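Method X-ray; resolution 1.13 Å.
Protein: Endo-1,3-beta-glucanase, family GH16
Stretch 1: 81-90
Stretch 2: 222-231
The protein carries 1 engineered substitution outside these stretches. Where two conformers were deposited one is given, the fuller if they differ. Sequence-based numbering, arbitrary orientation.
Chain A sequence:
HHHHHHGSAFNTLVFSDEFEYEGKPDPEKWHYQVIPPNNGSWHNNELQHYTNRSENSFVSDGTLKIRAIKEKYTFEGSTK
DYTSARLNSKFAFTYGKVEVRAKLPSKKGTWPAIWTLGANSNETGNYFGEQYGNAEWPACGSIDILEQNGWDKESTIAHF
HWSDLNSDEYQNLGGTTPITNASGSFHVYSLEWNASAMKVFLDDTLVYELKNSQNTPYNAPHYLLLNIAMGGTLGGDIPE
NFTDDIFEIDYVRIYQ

Stretch 1, residues 81-90: DYTSARLNSK
Stretch 2, residues 222-231: HYLLLNIAMG

Antiparallel pairing of strand 86-89 with strand 222-230 (173° between N-to-C directions, axes 4.7 Å apart at closest); the two stretches, 81-90 and 222-231, together bury 651 Å². Register: Arg86 faces Asn227 and Asn88 faces Leu225 as non-hydrogen-bonded pairs; between them Leu87 and Leu226 form the hydrogen-bonded pair, CA-CA 5.2 Å. Backbones are extended, for example phi/psi -135/105 at Arg86 and -160/165 at Asn227, with phi least negative at Ser89 (-67/142). Backbone hydrogen bonds run from Leu87 N to Leu226 O (2.9 Å), Leu226 N to Leu87 O (3.1 Å) and Ser89 N to Leu224 O (2.8 Å). The same carbonyls receive CA-H...O contacts: Leu225 CA to Leu87 O, 3.3 Å, and Asn88 CA to Leu224 O, 3.2 Å.

Serine hydroxyls extend the ladder at both ends. Ser89 (chi1 p) accepts at OG from Leu224 N, 2.9 Å, replacing a backbone carbonyl; Ser84 (chi1 t) donates from OG to Ile228 O, 2.7 Å.

Side chains alternate between faces. Leu87 and Leu226, both m,t, share one face, CB to CB 4.4 Å. Arg86, Asn88, Leu225 and Asn227 (chi1 p) occupy the other, where extended Arg86 (chi1-chi3 t) brings NH2 to 3.7 Å from Leu225 CD2. Before strand 86-89, in strand 82-84, Tyr82 (chi1 m) points its CA-to-CB bond toward the second stretch, and Tyr82 CB lies 3.9 Å from Met230 CG in apolar contact; Met230 is m,m,m.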

# COMPACT_ATOMS: atom_id res chain seq x y z
N ASP A 81 3.58 2.37 -20.47
CA ASP A 81 5.03 2.18 -20.69
C ASP A 81 5.72 1.48 -19.52
O ASP A 81 6.93 1.24 -19.59
CB ASP A 81 5.69 3.56 -20.86
CG ASP A 81 5.27 4.24 -22.13
OD1 ASP A 81 4.81 3.53 -23.07
OD2 ASP A 81 5.41 5.48 -22.18
N TYR A 82 5.00 1.16 -18.43
CA TYR A 82 5.54 0.51 -17.27
C TYR A 82 4.56 -0.54 -16.80
O TYR A 82 3.34 -0.34 -16.92
CB TYR A 82 5.81 1.48 -16.09
CG TYR A 82 6.72 2.62 -16.50
CD1 TYR A 82 6.16 3.79 -17.07
CD2 TYR A 82 8.09 2.52 -16.43
CE1 TYR A 82 6.99 4.81 -17.56
CE2 TYR A 82 8.96 3.54 -16.89
CZ TYR A 82 8.39 4.67 -17.43
OH TYR A 82 9.23 5.64 -17.91
N THR A 83 5.07 -1.56 -16.16
CA THR A 83 4.23 -2.57 -15.45
C THR A 83 4.70 -2.71 -14.04
O THR A 83 5.89 -2.45 -13.70
CB THR A 83 4.34 -3.96 -16.19
OG1 THR A 83 5.69 -4.38 -16.14
CG2 THR A 83 3.81 -3.91 -17.57
N SER A 84 3.80 -3.11 -13.15
CA SER A 84 4.09 -3.32 -11.75
C SER A 84 3.01 -4.28 -11.19
O SER A 84 2.27 -4.88 -11.97
CB SER A 84 4.14 -1.98 -11.04
OG SER A 84 4.57 -2.11 -9.73
N ALA A 85 2.94 -4.38 -9.87
CA ALA A 85 1.88 -5.16 -9.23
C ALA A 85 1.29 -4.34 -8.10
O ALA A 85 1.94 -3.50 -7.47
CB ALA A 85 2.38 -6.49 -8.72
N ARG A 86 -0.00 -4.64 -7.86
CA ARG A 86 -0.82 -4.01 -6.80
C ARG A 86 -1.59 -5.17 -6.11
O ARG A 86 -2.55 -5.68 -6.71
CB ARG A 86 -1.76 -2.94 -7.38
CG ARG A 86 -2.68 -2.30 -6.38
CD ARG A 86 -3.28 -1.06 -7.01
NE ARG A 86 -4.37 -0.48 -6.17
CZ ARG A 86 -4.58 0.83 -6.03
NH1 ARG A 86 -3.71 1.73 -6.39
NH2 ARG A 86 -5.73 1.21 -5.42
N LEU A 87 -1.17 -5.53 -4.94
CA LEU A 87 -1.76 -6.63 -4.16
C LEU A 87 -2.72 -6.05 -3.14
O LEU A 87 -2.53 -4.93 -2.66
CB LEU A 87 -0.71 -7.40 -3.41
CG LEU A 87 0.41 -8.01 -4.22
CD1 LEU A 87 1.37 -8.78 -3.31
CD2 LEU A 87 -0.12 -8.88 -5.31
N ASN A 88 -3.78 -6.80 -2.85
CA ASN A 88 -4.71 -6.48 -1.74
C ASN A 88 -4.79 -7.67 -0.85
O ASN A 88 -4.87 -8.82 -1.37
CB ASN A 88 -6.14 -6.18 -2.25
CG ASN A 88 -6.29 -5.02 -3.20
OD1 ASN A 88 -5.34 -4.23 -3.49
ND2 ASN A 88 -7.44 -4.84 -3.69
N SER A 89 -4.78 -7.50 0.46
CA SER A 89 -5.01 -8.67 1.32
C SER A 89 -6.45 -9.16 1.16
O SER A 89 -7.41 -8.38 1.08
CB SER A 89 -4.76 -8.30 2.79
OG SER A 89 -5.59 -7.27 3.31
N LYS A 90 -6.54 -10.50 1.20
CA LYS A 90 -7.79 -11.27 1.24
C LYS A 90 -8.13 -11.42 2.74
O LYS A 90 -8.25 -12.51 3.29
CB LYS A 90 -7.65 -12.62 0.52
CG LYS A 90 -7.63 -12.44 -0.95
CD LYS A 90 -7.96 -13.79 -1.57
CE LYS A 90 -7.95 -13.55 -3.09
NZ LYS A 90 -8.06 -14.88 -3.80
N HIS A 222 -10.89 -2.56 7.22
CA HIS A 222 -9.97 -2.13 6.11
C HIS A 222 -9.22 -3.34 5.63
O HIS A 222 -9.11 -4.35 6.29
CB HIS A 222 -8.96 -1.07 6.63
CG HIS A 222 -9.48 0.31 6.76
ND1 HIS A 222 -10.60 0.76 7.36
CD2 HIS A 222 -8.81 1.40 6.28
CE1 HIS A 222 -10.67 2.12 7.17
NE2 HIS A 222 -9.56 2.49 6.51
N TYR A 223 -8.72 -3.25 4.39
CA TYR A 223 -7.79 -4.20 3.84
C TYR A 223 -6.48 -3.54 3.49
O TYR A 223 -6.41 -2.31 3.32
CB TYR A 223 -8.37 -4.99 2.65
CG TYR A 223 -8.81 -4.15 1.50
CD1 TYR A 223 -7.91 -3.78 0.46
CD2 TYR A 223 -10.13 -3.66 1.42
CE1 TYR A 223 -8.33 -3.02 -0.59
CE2 TYR A 223 -10.55 -2.89 0.36
CZ TYR A 223 -9.65 -2.60 -0.66
OH TYR A 223 -10.11 -1.86 -1.73
N LEU A 224 -5.43 -4.33 3.38
CA LEU A 224 -4.08 -3.85 3.11
C LEU A 224 -3.79 -3.88 1.61
O LEU A 224 -4.23 -4.79 0.88
CB LEU A 224 -3.06 -4.78 3.80
CG LEU A 224 -1.60 -4.32 3.83
CD1 LEU A 224 -1.46 -3.13 4.80
CD2 LEU A 224 -0.72 -5.48 4.34
N LEU A 225 -3.04 -2.88 1.13
CA LEU A 225 -2.54 -2.80 -0.20
C LEU A 225 -1.02 -2.69 -0.21
O LEU A 225 -0.46 -1.99 0.65
CB LEU A 225 -3.13 -1.60 -0.97
CG LEU A 225 -4.67 -1.57 -1.16
CD1 LEU A 225 -5.36 -0.84 -0.03
CD2 LEU A 225 -5.05 -1.00 -2.49
N LEU A 226 -0.39 -3.30 -1.22
CA LEU A 226 1.07 -3.22 -1.42
C LEU A 226 1.28 -2.99 -2.90
O LEU A 226 0.74 -3.74 -3.72
CB LEU A 226 1.72 -4.59 -1.09
CG LEU A 226 1.53 -5.02 0.34
CD1 LEU A 226 1.99 -6.51 0.44
CD2 LEU A 226 2.23 -4.15 1.34
N ASN A 227 2.07 -1.99 -3.27
CA ASN A 227 2.22 -1.70 -4.70
C ASN A 227 3.49 -0.88 -4.96
O ASN A 227 4.02 -0.27 -4.03
CB ASN A 227 1.00 -0.96 -5.27
CG ASN A 227 0.83 0.41 -4.71
OD1 ASN A 227 0.40 0.55 -3.56
ND2 ASN A 227 1.27 1.44 -5.42
N ILE A 228 3.91 -0.82 -6.21
CA ILE A 228 4.83 0.27 -6.69
C ILE A 228 4.13 0.98 -7.82
O ILE A 228 3.95 0.36 -8.88
CB ILE A 228 6.21 -0.22 -7.17
CG1 ILE A 228 6.93 -1.17 -6.21
CG2 ILE A 228 7.06 1.03 -7.47
CD1 ILE A 228 8.17 -1.78 -6.87
N ALA A 229 3.77 2.24 -7.65
CA ALA A 229 3.32 3.04 -8.80
C ALA A 229 4.56 3.63 -9.47
O ALA A 229 5.60 3.81 -8.83
CB ALA A 229 2.38 4.12 -8.30
N MET A 230 4.43 3.97 -10.72
CA MET A 230 5.50 4.66 -11.51
C MET A 230 5.00 6.03 -11.92
O MET A 230 3.92 6.17 -12.48
CB MET A 230 5.86 3.87 -12.70
CG MET A 230 6.60 2.57 -12.40
SD MET A 230 8.16 2.77 -11.44
CE MET A 230 9.12 3.84 -12.55
N GLY A 231 5.81 7.05 -11.65
CA GLY A 231 5.43 8.41 -12.04
C GLY A 231 4.21 8.87 -11.26
O GLY A 231 3.96 8.50 -10.11